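Local coordinates for protein particle-associated glycoside hydrolase (Acinetobacter phage Fri1, PDB 6C72) that probably degrades the capsular polysaccharide of Acinetobacter baumannii as the tailspike depolymerase of phage Fri1, helping the virus reach the host cell, at residues A95-E100 / T110-K115; T179-S184 / Q188-P193. All coordinates share one frame; numbering follows the deposited sequence.

Contact 1: A95-E100 / T110-K115; sequences AGLRAE and TTILQK
Ala95 and Ile112 bring an irregular loop and the first turns of helix 110-122 together, their CA atoms 6.3 Å apart. The loop segment 95-100 has no regular structure and draws away from the helix after Leu97. Gly96 bends it with a positive phi of 101°, at which a side chain would press on the carbonyl O of Ala95, so glycine is called for. On the other side the helix is already regular, with Gln114 N bonded to Thr110 O and Lys115 N to Thr111 O. Ile112 points from the helix at the bend and carries most of the helix's share of the contact through its two branches. Its methyl CG2 lies 3.8 Å from Ala95 CB. The same methyl also rests on the loop backbone, 3.6 Å from Ala95 O and close to Leu97 N. The longer branch leaves beside the backbone N (chi1 -70°), which carries CD1 along the turn to within 4.0 Å of Gly96 O. The arrangement belongs to the N-terminal end of the parallel beta-helix, where the loop after strand 89-91 and the helix that follows lie against strand 133-140. Leu97 meets Ile112 CG2 through CB while its side chain packs on Ile135 of that strand, and Leu113, one residue on from Ile112, rests on Ala137 and Ala139. The loop is also held by Arg98 N, which hydrogen-bonds Gln109 OE1 just ahead of the helix. Farther along, Glu100 is a zinc ligand in a crystal structure of this protein, although its zinc is not bound to this chain here.

Contact 2: T179-S184 / Q188-P193; sequences TFWHSS and QVYLVP
Trp181 meets Val189 and Tyr190 in the interior of the parallel beta-helix, where strand 179-182 gives way to strand 188-192; both strands pair with strand 133-140, and the chain turns a corner at Val189 and Tyr190. The main aromatic contact is a CH-pi one: Val189 CG1 stands over one face of the indole, 3.4 Å from the centroid of the five-membered ring and almost straight above it. With CG1 anti to the backbone N (chi1 -178°), the other methyl, CG2, is left beside that nitrogen and lies 3.9 Å from Ser183 CB. Tyr190 joins from the far end of the indole. Its ring and the six-membered ring of Trp181 meet obliquely, their planes 48° apart, with CH2 of Trp181 over one face of the tyrosine, 3.5 Å from Tyr190 CG. Both polar ends have partners: Trp181 NE1 bonds to Ala137 O of the preceding coil and Tyr190 OH to Gly200 O farther along its own. Met206 of the next coil packs on Trp181, Val189 and Tyr190 alike. The amide of Gln188 instead reaches the second subunit, bonding to Glu160 and Asn164 there. One hydrogen bond joins the segments: Ser183 OG donates to Gln188 O over 3.0 Å, standing above the carbonyl plane with a C=O...OG angle of 122°.

In the fold
From the N terminus, the chain passes a small mixed sheet and strand 89-91 before contact 1 closes the loop of residues 101-109. It then lays down strands 126-129, 133-140 and 145-148 and reaches contact 2, which closes a much shorter loop over residues 185-187. The two follow in series, neither enclosing nor crossing the other, with centres 13 Å apart. They nevertheless touch: Leu113 CD2 packs 3.6 Å from Trp181 CZ2, and Thr110 OG1 probably hydrogen-bonds Ser184 OG at 2.9 Å. Helix 110-122 is thereby joined to the interior of an early beta-helix coil, with strand 133-140 serving as common neighbour to both contacts.

Contact 1: A95-E100 / T110-K115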
loop_
_atom_site.group_PDB
_atom_site.type_symbol
_atom_site.label_atom_id
_atom_site.label_comp_id
_atom_site.label_asym_id
_atom_site.label_seq_id
_atom_site.Cartn_x
_atom_site.Cartn_y
_atom_site.Cartn_z
ATOM N N ALA A 95 10.008 -41.059 13.694
ATOM C CA ALA A 95 11.387 -41.180 14.152
ATOM C C ALA A 95 11.470 -41.551 15.622
ATOM O O ALA A 95 12.560 -41.530 16.200
ATOM C CB ALA A 95 12.154 -39.883 13.910
ATOM N N GLY A 96 10.346 -41.876 16.247
ATOM C CA GLY A 96 10.330 -42.284 17.630
ATOM C C GLY A 96 9.894 -41.220 18.609
ATOM O O GLY A 96 9.875 -41.491 19.811
ATOM N N LEU A 97 9.545 -40.024 18.145
ATOM C CA LEU A 97 9.116 -38.980 19.067
ATOM C C LEU A 97 7.865 -39.423 19.828
ATOM O O LEU A 97 6.927 -39.967 19.241
ATOM C CB LEU A 97 8.855 -37.687 18.298
ATOM C CG LEU A 97 8.623 -36.453 19.167
ATOM C CD1 LEU A 97 9.660 -35.393 18.817
ATOM C CD2 LEU A 97 7.227 -35.925 18.963
ATOM N N ARG A 98 7.863 -39.221 21.145
ATOM C CA ARG A 98 6.741 -39.659 21.961
ATOM C C ARG A 98 5.637 -38.609 21.935
ATOM O O ARG A 98 5.876 -37.444 22.261
ATOM C CB ARG A 98 7.191 -39.930 23.400
ATOM C CG ARG A 98 7.958 -41.246 23.616
ATOM C CD ARG A 98 8.430 -41.412 25.079
ATOM N NE ARG A 98 7.311 -41.541 26.023
ATOM C CZ ARG A 98 7.437 -41.719 27.341
ATOM N NH1 ARG A 98 8.647 -41.794 27.899
ATOM N NH2 ARG A 98 6.348 -41.837 28.102
ATOM N N ALA A 99 4.427 -39.026 21.564
ATOM C CA ALA A 99 3.307 -38.109 21.367
ATOM C C ALA A 99 2.468 -37.940 22.635
ATOM O O ALA A 99 2.576 -38.707 23.597
ATOM C CB ALA A 99 2.408 -38.588 20.229
ATOM N N GLU A 100 1.625 -36.906 22.615
ATOM C CA GLU A 100 0.610 -36.651 23.643
ATOM C C GLU A 100 1.175 -36.661 25.060
ATOM O O GLU A 100 0.486 -37.019 26.012
ATOM C CB GLU A 100 -0.541 -37.644 23.534
ATOM C CG GLU A 100 -1.107 -37.734 22.148
ATOM C CD GLU A 100 -2.605 -37.540 22.138
ATOM O OE1 GLU A 100 -3.053 -36.373 22.263
ATOM O OE2 GLU A 100 -3.336 -38.557 22.028
ATOM N N THR A 110 15.323 -33.708 21.712
ATOM C CA THR A 110 16.011 -32.822 20.777
ATOM C C THR A 110 16.629 -33.602 19.620
ATOM O O THR A 110 16.455 -33.244 18.449
ATOM C CB THR A 110 17.074 -32.018 21.530
ATOM O OG1 THR A 110 16.426 -31.119 22.442
ATOM C CG2 THR A 110 17.963 -31.223 20.566
ATOM N N THR A 111 17.329 -34.687 19.930
ATOM C CA THR A 111 18.013 -35.440 18.887
ATOM C C THR A 111 17.033 -35.989 17.857
ATOM O O THR A 111 17.300 -35.941 16.649
ATOM C CB THR A 111 18.828 -36.565 19.525
ATOM O OG1 THR A 111 19.823 -35.996 20.387
ATOM C CG2 THR A 111 19.513 -37.413 18.464
ATOM N N ILE A 112 15.871 -36.468 18.311
ATOM C CA ILE A 112 14.904 -37.063 17.392
ATOM C C ILE A 112 14.347 -36.012 16.445
ATOM O O ILE A 112 14.293 -36.230 15.226
ATOM C CB ILE A 112 13.780 -37.768 18.169
ATOM C CG1 ILE A 112 14.318 -39.032 18.853
ATOM C CG2 ILE A 112 12.595 -38.074 17.253
ATOM C CD1 ILE A 112 13.352 -39.611 19.842
ATOM N N LEU A 113 13.925 -34.859 16.985
ATOM C CA LEU A 113 13.326 -33.826 16.139
ATOM C C LEU A 113 14.339 -33.284 15.145
ATOM O O LEU A 113 14.013 -33.062 13.974
ATOM C CB LEU A 113 12.755 -32.685 16.987
ATOM C CG LEU A 113 12.104 -31.523 16.222
ATOM C CD1 LEU A 113 11.035 -32.025 15.266
ATOM C CD2 LEU A 113 11.518 -30.468 17.170
ATOM N N GLN A 114 15.588 -33.097 15.589
ATOM C CA GLN A 114 16.626 -32.607 14.693
ATOM C C GLN A 114 16.872 -33.592 13.562
ATOM O O GLN A 114 17.176 -33.190 12.435
ATOM C CB GLN A 114 17.916 -32.348 15.468
ATOM C CG GLN A 114 18.930 -31.546 14.668
ATOM C CD GLN A 114 18.405 -30.169 14.300
ATOM O OE1 GLN A 114 18.109 -29.353 15.175
ATOM N NE2 GLN A 114 18.252 -29.918 13.004
ATOM N N LYS A 115 16.773 -34.890 13.853
ATOM C CA LYS A 115 16.904 -35.898 12.806
ATOM C C LYS A 115 15.828 -35.722 11.746
ATOM O O LYS A 115 16.086 -35.885 10.546
ATOM C CB LYS A 115 16.825 -37.294 13.414
ATOM C CG LYS A 115 18.120 -37.907 13.770
ATOM C CD LYS A 115 17.903 -39.410 13.907
ATOM C CE LYS A 115 18.504 -39.962 15.185
ATOM N NZ LYS A 115 19.979 -40.069 15.023
#

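Contact 2: T179-S184 / Q188-P193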
loop_
_atom_site.group_PDB
_atom_site.type_symbol
_atom_site.label_atom_id
_atom_site.label_comp_id
_atom_site.label_asym_id
_atom_site.label_seq_id
_atom_site.Cartn_x
_atom_site.Cartn_y
_atom_site.Cartn_z
ATOM N N THR A 179 -0.236 -28.770 20.087
ATOM C CA THR A 179 1.198 -28.985 20.162
ATOM C C THR A 179 1.810 -27.862 20.991
ATOM O O THR A 179 1.607 -26.682 20.684
ATOM C CB THR A 179 1.808 -29.025 18.762
ATOM O OG1 THR A 179 1.179 -30.056 17.998
ATOM C CG2 THR A 179 3.319 -29.298 18.831
ATOM N N PHE A 180 2.545 -28.226 22.043
ATOM C CA PHE A 180 3.234 -27.261 22.897
ATOM C C PHE A 180 4.732 -27.538 22.828
ATOM O O PHE A 180 5.222 -28.514 23.414
ATOM C CB PHE A 180 2.728 -27.330 24.338
ATOM C CG PHE A 180 1.268 -27.031 24.474
ATOM C CD1 PHE A 180 0.825 -25.719 24.580
ATOM C CD2 PHE A 180 0.329 -28.063 24.514
ATOM C CE1 PHE A 180 -0.527 -25.444 24.701
ATOM C CE2 PHE A 180 -1.020 -27.793 24.634
ATOM C CZ PHE A 180 -1.451 -26.495 24.736
ATOM N N TRP A 181 5.461 -26.640 22.175
ATOM C CA TRP A 181 6.852 -26.878 21.802
ATOM C C TRP A 181 7.766 -26.117 22.761
ATOM O O TRP A 181 7.756 -24.879 22.791
ATOM C CB TRP A 181 7.061 -26.457 20.353
ATOM C CG TRP A 181 8.351 -26.876 19.747
ATOM C CD1 TRP A 181 9.279 -27.703 20.281
ATOM C CD2 TRP A 181 8.865 -26.458 18.477
ATOM N NE1 TRP A 181 10.339 -27.836 19.429
ATOM C CE2 TRP A 181 10.109 -27.086 18.307
ATOM C CE3 TRP A 181 8.393 -25.605 17.469
ATOM C CZ2 TRP A 181 10.900 -26.888 17.170
ATOM C CZ3 TRP A 181 9.177 -25.410 16.338
ATOM C CH2 TRP A 181 10.416 -26.050 16.199
ATOM N N HIS A 182 8.530 -26.857 23.559
ATOM C CA HIS A 182 9.494 -26.305 24.499
ATOM C C HIS A 182 10.898 -26.584 23.999
ATOM O O HIS A 182 11.113 -27.404 23.106
ATOM C CB HIS A 182 9.373 -26.915 25.900
ATOM C CG HIS A 182 7.986 -26.976 26.459
ATOM N ND1 HIS A 182 7.623 -26.310 27.610
ATOM C CD2 HIS A 182 6.896 -27.684 26.075
ATOM C CE1 HIS A 182 6.364 -26.586 27.898
ATOM N NE2 HIS A 182 5.899 -27.409 26.977
ATOM N N SER A 183 11.860 -25.922 24.628
ATOM C CA SER A 183 13.270 -26.175 24.393
ATOM C C SER A 183 13.824 -27.122 25.448
ATOM O O SER A 183 13.257 -27.289 26.528
ATOM C CB SER A 183 14.068 -24.871 24.400
ATOM O OG SER A 183 15.446 -25.142 24.204
ATOM N N SER A 184 14.962 -27.730 25.132
ATOM C CA SER A 184 15.652 -28.593 26.078
ATOM C C SER A 184 16.660 -27.852 26.949
ATOM O O SER A 184 17.248 -28.482 27.836
ATOM C CB SER A 184 16.360 -29.729 25.344
ATOM O OG SER A 184 17.303 -29.226 24.416
ATOM N N GLN A 188 17.172 -21.331 22.790
ATOM C CA GLN A 188 15.998 -21.044 21.975
ATOM C C GLN A 188 15.292 -22.345 21.634
ATOM O O GLN A 188 15.862 -23.431 21.766
ATOM C CB GLN A 188 16.357 -20.274 20.694
ATOM C CG GLN A 188 17.083 -21.078 19.631
ATOM C CD GLN A 188 18.536 -21.336 20.000
ATOM O OE1 GLN A 188 19.245 -20.426 20.436
ATOM N NE2 GLN A 188 18.997 -22.571 19.796
ATOM N N VAL A 189 14.032 -22.230 21.203
ATOM C CA VAL A 189 13.313 -23.417 20.754
ATOM C C VAL A 189 13.655 -23.725 19.303
ATOM O O VAL A 189 14.057 -24.849 18.967
ATOM C CB VAL A 189 11.791 -23.245 20.926
ATOM C CG1 VAL A 189 11.063 -24.516 20.487
ATOM C CG2 VAL A 189 11.421 -22.887 22.357
ATOM N N TYR A 190 13.540 -22.716 18.436
ATOM C CA TYR A 190 13.639 -22.870 16.987
ATOM C C TYR A 190 14.636 -21.841 16.448
ATOM O O TYR A 190 14.316 -20.655 16.328
ATOM C CB TYR A 190 12.266 -22.691 16.346
ATOM C CG TYR A 190 12.126 -23.250 14.948
ATOM C CD1 TYR A 190 12.948 -24.285 14.496
ATOM C CD2 TYR A 190 11.167 -22.727 14.065
ATOM C CE1 TYR A 190 12.802 -24.806 13.218
ATOM C CE2 TYR A 190 11.017 -23.230 12.774
ATOM C CZ TYR A 190 11.833 -24.269 12.359
ATOM O OH TYR A 190 11.680 -24.773 11.086
ATOM N N LEU A 191 15.842 -22.284 16.120
ATOM C CA LEU A 191 16.885 -21.415 15.588
ATOM C C LEU A 191 16.930 -21.512 14.067
ATOM O O LEU A 191 17.025 -22.608 13.509
ATOM C CB LEU A 191 18.246 -21.779 16.182
ATOM C CG LEU A 191 19.475 -21.045 15.635
ATOM C CD1 LEU A 191 19.432 -19.557 15.952
ATOM C CD2 LEU A 191 20.755 -21.696 16.146
ATOM N N VAL A 192 16.850 -20.372 13.398
ATOM C CA VAL A 192 16.973 -20.373 11.947
ATOM C C VAL A 192 18.338 -19.797 11.589
ATOM O O VAL A 192 18.484 -18.571 11.515
ATOM C CB VAL A 192 15.846 -19.582 11.281
ATOM C CG1 VAL A 192 15.879 -19.813 9.794
ATOM C CG2 VAL A 192 14.489 -19.964 11.883
ATOM N N PRO A 193 19.349 -20.638 11.351
ATOM C CA PRO A 193 20.708 -20.135 11.115
ATOM C C PRO A 193 20.771 -19.263 9.876
ATOM O O PRO A 193 19.877 -19.274 9.028
ATOM C CB PRO A 193 21.543 -21.409 10.909
ATOM C CG PRO A 193 20.751 -22.489 11.477
ATOM C CD PRO A 193 19.291 -22.104 11.298
#